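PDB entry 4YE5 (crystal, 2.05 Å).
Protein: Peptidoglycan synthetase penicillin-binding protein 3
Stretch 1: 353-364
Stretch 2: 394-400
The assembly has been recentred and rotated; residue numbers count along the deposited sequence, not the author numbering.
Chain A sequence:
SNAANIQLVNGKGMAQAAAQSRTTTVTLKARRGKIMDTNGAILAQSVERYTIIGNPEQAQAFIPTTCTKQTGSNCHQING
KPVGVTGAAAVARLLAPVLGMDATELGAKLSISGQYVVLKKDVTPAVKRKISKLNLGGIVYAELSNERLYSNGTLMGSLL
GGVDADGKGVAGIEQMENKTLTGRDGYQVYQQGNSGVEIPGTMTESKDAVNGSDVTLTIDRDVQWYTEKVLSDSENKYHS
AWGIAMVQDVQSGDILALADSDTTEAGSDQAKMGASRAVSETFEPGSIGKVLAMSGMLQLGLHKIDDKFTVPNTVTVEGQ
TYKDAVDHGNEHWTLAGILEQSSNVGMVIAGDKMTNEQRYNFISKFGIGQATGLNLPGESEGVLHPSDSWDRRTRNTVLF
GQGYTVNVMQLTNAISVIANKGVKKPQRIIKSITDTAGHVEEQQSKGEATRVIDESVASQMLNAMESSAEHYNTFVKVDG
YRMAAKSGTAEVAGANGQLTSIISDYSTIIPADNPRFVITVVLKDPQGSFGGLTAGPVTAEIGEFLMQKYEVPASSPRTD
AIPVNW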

ATOM      1  N   LYS A 353      22.499  -9.983 -31.813  1.00 38.11           N
ATOM      2  CA  LYS A 353      23.189  -8.718 -32.074  1.00 37.77           C
ATOM      3  C   LYS A 353      22.942  -7.668 -30.985  1.00 38.84           C
ATOM      4  O   LYS A 353      23.537  -6.590 -31.003  1.00 39.59           O
HETATM    5  N   MSE A 354      22.056  -7.972 -30.048  1.00 34.52           N
HETATM    6  CA  MSE A 354      21.784  -7.056 -28.946  1.00 29.59           C
HETATM    7  C   MSE A 354      22.948  -7.056 -27.953  1.00 34.29           C
HETATM    8  O   MSE A 354      23.231  -8.080 -27.333  1.00 32.49           O
ATOM      9  N   THR A 355      23.608  -5.911 -27.792  1.00 35.24           N
ATOM     10  CA  THR A 355      24.764  -5.823 -26.903  1.00 35.58           C
ATOM     11  C   THR A 355      24.326  -5.880 -25.456  1.00 34.65           C
ATOM     12  O   THR A 355      23.173  -5.582 -25.151  1.00 32.73           O
ATOM     13  N   ASN A 356      25.253  -6.268 -24.577  1.00 36.16           N
ATOM     14  CA  ASN A 356      25.039  -6.241 -23.127  1.00 33.83           C
ATOM     15  C   ASN A 356      24.419  -4.922 -22.662  1.00 35.19           C
ATOM     16  O   ASN A 356      23.473  -4.908 -21.875  1.00 34.38           O
ATOM     17  N   GLU A 357      24.953  -3.810 -23.156  1.00 36.79           N
ATOM     18  CA  GLU A 357      24.469  -2.502 -22.737  1.00 39.64           C
ATOM     19  C   GLU A 357      23.013  -2.290 -23.141  1.00 28.59           C
ATOM     20  O   GLU A 357      22.220  -1.769 -22.363  1.00 29.53           O
ATOM     21  N   GLN A 358      22.668  -2.696 -24.360  1.00 34.32           N
ATOM     22  CA  GLN A 358      21.294  -2.593 -24.835  1.00 32.16           C
ATOM     23  C   GLN A 358      20.362  -3.478 -24.017  1.00 34.81           C
ATOM     24  O   GLN A 358      19.267  -3.054 -23.642  1.00 28.72           O
ATOM     25  N   ARG A 359      20.798  -4.705 -23.733  1.00 31.61           N
ATOM     26  CA  ARG A 359      19.999  -5.601 -22.891  1.00 31.72           C
ATOM     27  C   ARG A 359      19.701  -4.954 -21.544  1.00 30.60           C
ATOM     28  O   ARG A 359      18.543  -4.865 -21.146  1.00 25.73           O
ATOM     29  N   TYR A 360      20.743  -4.496 -20.851  1.00 31.89           N
ATOM     30  CA  TYR A 360      20.567  -3.864 -19.544  1.00 25.75           C
ATOM     31  C   TYR A 360      19.619  -2.659 -19.662  1.00 30.81           C
ATOM     32  O   TYR A 360      18.707  -2.490 -18.852  1.00 25.12           O
ATOM     33  N   ASN A 361      19.865  -1.821 -20.672  1.00 25.97           N
ATOM     34  CA  ASN A 361      19.122  -0.583 -20.851  1.00 30.96           C
ATOM     35  C   ASN A 361      17.632  -0.814 -20.976  1.00 25.87           C
ATOM     36  O   ASN A 361      16.853  -0.145 -20.323  1.00 23.48           O
ATOM     37  N   PHE A 362      17.224  -1.767 -21.804  1.00 25.85           N
ATOM     38  CA  PHE A 362      15.791  -1.974 -21.959  1.00 27.60           C
ATOM     39  C   PHE A 362      15.122  -2.597 -20.755  1.00 35.33           C
ATOM     40  O   PHE A 362      14.023  -2.204 -20.395  1.00 41.16           O
ATOM     41  N   ILE A 363      15.804  -3.510 -20.082  1.00 27.26           N
ATOM     42  CA  ILE A 363      15.231  -4.041 -18.853  1.00 23.92           C
ATOM     43  C   ILE A 363      15.096  -2.934 -17.803  1.00 22.52           C
ATOM     44  O   ILE A 363      14.030  -2.745 -17.212  1.00 19.26           O
ATOM     45  N   SER A 364      16.168  -2.178 -17.609  1.00 20.99           N
ATOM     46  CA  SER A 364      16.168  -1.076 -16.654  1.00 23.20           C
ATOM     47  C   SER A 364      15.127  -0.010 -17.022  1.00 21.64           C
ATOM     48  O   SER A 364      14.428   0.514 -16.155  1.00 22.31           O
ATOM     49  N   THR A 394      24.796 -15.387 -17.934  1.00 36.27           N
ATOM     50  CA  THR A 394      23.766 -14.490 -17.415  1.00 35.85           C
ATOM     51  C   THR A 394      23.425 -13.376 -18.403  1.00 33.40           C
ATOM     52  O   THR A 394      22.333 -12.836 -18.356  1.00 32.12           O
ATOM     53  N   ARG A 395      24.353 -13.039 -19.302  1.00 31.26           N
ATOM     54  CA  ARG A 395      24.054 -12.041 -20.335  1.00 34.04           C
ATOM     55  C   ARG A 395      22.928 -12.550 -21.236  1.00 33.99           C
ATOM     56  O   ARG A 395      22.224 -11.761 -21.863  1.00 33.73           O
ATOM     57  N   ASN A 396      22.754 -13.871 -21.283  1.00 35.54           N
ATOM     58  CA  ASN A 396      21.685 -14.483 -22.081  1.00 34.34           C
ATOM     59  C   ASN A 396      20.407 -14.804 -21.311  1.00 32.35           C
ATOM     60  O   ASN A 396      19.290 -14.570 -21.799  1.00 29.23           O
ATOM     61  N   THR A 397      20.555 -15.328 -20.097  1.00 24.28           N
ATOM     62  CA  THR A 397      19.388 -15.621 -19.257  1.00 22.76           C
ATOM     63  C   THR A 397      18.585 -14.353 -18.946  1.00 24.23           C
ATOM     64  O   THR A 397      17.377 -14.410 -18.711  1.00 22.38           O
ATOM     65  N   VAL A 398      19.246 -13.201 -18.967  1.00 27.74           N
ATOM     66  CA  VAL A 398      18.544 -11.939 -18.713  1.00 23.93           C
ATOM     67  C   VAL A 398      17.476 -11.689 -19.796  1.00 24.27           C
ATOM     68  O   VAL A 398      16.497 -10.975 -19.563  1.00 24.45           O
ATOM     69  N   LEU A 399      17.659 -12.297 -20.969  1.00 24.31           N
ATOM     70  CA  LEU A 399      16.694 -12.171 -22.066  1.00 22.32           C
ATOM     71  C   LEU A 399      15.384 -12.853 -21.733  1.00 26.73           C
ATOM     72  O   LEU A 399      14.338 -12.476 -22.257  1.00 25.26           O
ATOM     73  N   PHE A 400      15.431 -13.874 -20.883  1.00 22.90           N
ATOM     74  CA  PHE A 400      14.197 -14.592 -20.557  1.00 23.25           C
ATOM     75  C   PHE A 400      13.809 -14.606 -19.078  1.00 26.04           C
ATOM     76  O   PHE A 400      13.306 -15.601 -18.560  1.00 23.14           O
TER

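Two arginines, one from each stretch, carry most of the polar contact, and both point their CA-to-CB bonds toward the opposing stretch. Arg359, on the helix that begins at Asn356, is nearly extended (chi1 m, chi2 t, chi3 t), which delivers its guanidinium to the backbone of the second stretch. There Arg359 NH1 donates to Arg395 O at 2.7 Å (N-H...O angle 145°) and to Asn396 OD1 at 3.0 Å, the latter almost linear at 171°. Asn396 has its CA-to-CB bond directed away, yet its m rotamer brings the amide end back into reach; its ND2 is satisfied elsewhere in the structure. The NE of Arg359 turns to its own stretch, donating to Met354 O at 2.8 Å (149°), while NH2 adds a weak bond to the same oxygen at 3.2 Å (128°). Water 2 accepts from Arg359 NH2 at 2.7 Å and donates to Asn396 OD1 at 3.0 Å, so this carboxamide oxygen receives both a direct and a water-mediated link.

Arg395 bends through chi1 p and chi3 m. Arg395 NE donates to Asn356 OD1 at 2.7 Å (151°), and Arg395 NH1 reaches the same acceptor weakly at 3.2 Å (126°). Arg395 NH1 also donates to water 1 at 2.8 Å; that water donates to Met354 O at 3.1 Å. The like charges approach to 3.6 Å between Arg359 NH2 and Arg395 NH1, with Arg395 NH1 over one guanidinium face of Arg359 and Leu399 CD1 over the opposite face, 3.6 Å from Arg359 NH1.

Apolar packing completes the contact. Ile363 (m, t) and Val398 (p) both point toward the facing stretch and meet at 3.5 Å between Ile363 CD1 and Val398 CG2. Selenomethionine Met354, all t, places SE 4.4 Å from Leu399 CD2, a looser approach.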

ATOM      1  CB  LYS A 353      22.788  -8.153 -33.443  1.00 42.21           C
ATOM      2  CG  LYS A 353      23.138  -9.040 -34.635  1.00 46.18           C
ATOM      3  CD  LYS A 353      24.634  -9.189 -34.777  1.00 53.47           C
ATOM      4  CE  LYS A 353      24.999  -9.942 -36.046  1.00 61.42           C
ATOM      5  NZ  LYS A 353      26.470 -10.082 -36.165  1.00 65.61           N
HETATM    6  CB  MSE A 354      20.506  -7.485 -28.224  1.00 27.58           C
HETATM    7  CG  MSE A 354      19.863  -6.386 -27.402  1.00 33.65           C
HETATM    8 SE   MSE A 354      18.135  -6.976 -26.704  0.54 29.61          SE
HETATM    9  CE  MSE A 354      17.489  -5.236 -26.124  1.00 23.39           C
ATOM     10  CB  THR A 355      25.565  -4.511 -27.097  1.00 40.74           C
ATOM     11  OG1 THR A 355      24.794  -3.398 -26.622  1.00 41.48           O
ATOM     12  CG2 THR A 355      25.966  -4.295 -28.578  1.00 39.95           C
ATOM     13  CB  ASN A 356      26.374  -6.434 -22.388  1.00 41.13           C
ATOM     14  CG  ASN A 356      26.792  -7.897 -22.279  1.00 48.21           C
ATOM     15  OD1 ASN A 356      26.164  -8.782 -22.851  1.00 47.06           O
ATOM     16  ND2 ASN A 356      27.865  -8.149 -21.530  1.00 52.69           N
ATOM     17  CB  GLU A 357      25.346  -1.379 -23.302  1.00 50.24           C
ATOM     18  CG  GLU A 357      24.913   0.007 -22.833  1.00 62.83           C
ATOM     19  CD  GLU A 357      25.688   1.132 -23.492  1.00 76.59           C
ATOM     20  OE1 GLU A 357      26.549   0.837 -24.351  1.00 81.95           O
ATOM     21  OE2 GLU A 357      25.433   2.310 -23.152  1.00 79.12           O
ATOM     22  CB  GLN A 358      21.212  -2.971 -26.313  1.00 31.18           C
ATOM     23  CG  GLN A 358      21.877  -1.965 -27.207  1.00 31.75           C
ATOM     24  CD  GLN A 358      22.039  -2.482 -28.609  1.00 34.68           C
ATOM     25  OE1 GLN A 358      22.132  -3.688 -28.830  1.00 35.44           O
ATOM     26  NE2 GLN A 358      22.074  -1.571 -29.574  1.00 37.15           N
ATOM     27  CB  ARG A 359      20.684  -6.970 -22.714  1.00 25.02           C
ATOM     28  CG  ARG A 359      20.875  -7.713 -24.029  1.00 27.91           C
ATOM     29  CD  ARG A 359      21.798  -8.946 -23.911  1.00 31.48           C
ATOM     30  NE  ARG A 359      22.097  -9.484 -25.243  1.00 34.89           N
ATOM     31  CZ  ARG A 359      22.262 -10.776 -25.521  1.00 33.88           C
ATOM     32  NH1 ARG A 359      22.171 -11.680 -24.555  1.00 28.84           N
ATOM     33  NH2 ARG A 359      22.511 -11.164 -26.769  1.00 34.16           N
ATOM     34  CB  TYR A 360      21.917  -3.390 -18.982  1.00 26.29           C
ATOM     35  CG  TYR A 360      21.773  -2.682 -17.647  1.00 30.54           C
ATOM     36  CD1 TYR A 360      21.843  -3.390 -16.448  1.00 31.61           C
ATOM     37  CD2 TYR A 360      21.537  -1.309 -17.587  1.00 32.17           C
ATOM     38  CE1 TYR A 360      21.693  -2.752 -15.225  1.00 34.20           C
ATOM     39  CE2 TYR A 360      21.386  -0.662 -16.367  1.00 33.38           C
ATOM     40  CZ  TYR A 360      21.470  -1.386 -15.193  1.00 33.97           C
ATOM     41  OH  TYR A 360      21.310  -0.740 -13.988  1.00 32.50           O
ATOM     42  CB  ASN A 361      19.612   0.188 -22.079  1.00 43.87           C
ATOM     43  CG  ASN A 361      18.790   1.437 -22.340  1.00 56.96           C
ATOM     44  OD1 ASN A 361      18.998   2.474 -21.708  1.00 61.83           O
ATOM     45  ND2 ASN A 361      17.845   1.343 -23.274  1.00 60.56           N
ATOM     46  CB  PHE A 362      15.426  -2.634 -23.290  1.00 20.66           C
ATOM     47  CG  PHE A 362      15.378  -1.632 -24.422  1.00 26.91           C
ATOM     48  CD1 PHE A 362      14.235  -0.876 -24.648  1.00 29.82           C
ATOM     49  CD2 PHE A 362      16.499  -1.391 -25.197  1.00 25.35           C
ATOM     50  CE1 PHE A 362      14.207   0.079 -25.674  1.00 29.84           C
ATOM     51  CE2 PHE A 362      16.481  -0.448 -26.221  1.00 28.40           C
ATOM     52  CZ  PHE A 362      15.334   0.286 -26.462  1.00 26.89           C
ATOM     53  CB  ILE A 363      16.023  -5.255 -18.357  1.00 25.74           C
ATOM     54  CG1 ILE A 363      15.813  -6.399 -19.362  1.00 25.21           C
ATOM     55  CG2 ILE A 363      15.542  -5.666 -16.943  1.00 23.60           C
ATOM     56  CD1 ILE A 363      16.896  -7.394 -19.375  1.00 33.83           C
ATOM     57  CB  SER A 364      17.558  -0.428 -16.630  1.00 23.24           C
ATOM     58  OG  SER A 364      17.658   0.487 -15.552  1.00 31.14           O
ATOM     59  CB  THR A 394      24.155 -13.877 -16.052  1.00 41.20           C
ATOM     60  OG1 THR A 394      25.320 -13.053 -16.210  1.00 44.12           O
ATOM     61  CG2 THR A 394      24.443 -14.984 -15.025  1.00 39.87           C
ATOM     62  CB  ARG A 395      25.300 -11.702 -21.174  1.00 33.25           C
ATOM     63  CG  ARG A 395      25.708 -12.803 -22.145  1.00 32.75           C
ATOM     64  CD  ARG A 395      26.871 -12.389 -23.039  1.00 46.58           C
ATOM     65  NE  ARG A 395      26.570 -11.218 -23.865  1.00 48.10           N
ATOM     66  CZ  ARG A 395      26.097 -11.272 -25.106  1.00 48.54           C
ATOM     67  NH1 ARG A 395      25.862 -10.149 -25.780  1.00 43.44           N
ATOM     68  NH2 ARG A 395      25.858 -12.445 -25.679  1.00 49.74           N
ATOM     69  CB  ASN A 396      22.216 -15.732 -22.792  1.00 36.88           C
ATOM     70  CG  ASN A 396      23.004 -15.387 -24.031  1.00 37.26           C
ATOM     71  OD1 ASN A 396      22.542 -14.601 -24.864  1.00 31.26           O
ATOM     72  ND2 ASN A 396      24.211 -15.945 -24.156  1.00 31.20           N
ATOM     73  CB  THR A 397      19.782 -16.308 -17.925  1.00 23.94           C
ATOM     74  OG1 THR A 397      20.611 -15.429 -17.162  1.00 28.04           O
ATOM     75  CG2 THR A 397      20.548 -17.620 -18.182  1.00 24.56           C
ATOM     76  CB  VAL A 398      19.535 -10.746 -18.624  1.00 28.41           C
ATOM     77  CG1 VAL A 398      19.855 -10.194 -20.000  1.00 27.09           C
ATOM     78  CG2 VAL A 398      18.972  -9.647 -17.739  1.00 30.74           C
ATOM     79  CB  LEU A 399      17.236 -12.791 -23.361  1.00 21.51           C
ATOM     80  CG  LEU A 399      18.503 -12.193 -23.976  1.00 22.99           C
ATOM     81  CD1 LEU A 399      18.865 -12.966 -25.249  1.00 24.22           C
ATOM     82  CD2 LEU A 399      18.320 -10.686 -24.263  1.00 30.46           C
ATOM     83  CB  PHE A 400      14.146 -15.996 -21.188  1.00 26.94           C
ATOM     84  CG  PHE A 400      15.425 -16.788 -21.085  1.00 30.89           C
ATOM     85  CD1 PHE A 400      15.673 -17.601 -19.984  1.00 22.65           C
ATOM     86  CD2 PHE A 400      16.347 -16.768 -22.121  1.00 28.67           C
ATOM     87  CE1 PHE A 400      16.843 -18.368 -19.916  1.00 26.07           C
ATOM     88  CE2 PHE A 400      17.519 -17.515 -22.055  1.00 29.79           C
ATOM     89  CZ  PHE A 400      17.764 -18.322 -20.950  1.00 31.89           C
TER
HETATM   90  O   HOH W   1      25.679  -9.475 -28.511  1.00 43.94           O
HETATM   91  O   HOH W   2      22.268 -13.727 -27.681  1.00 30.78           O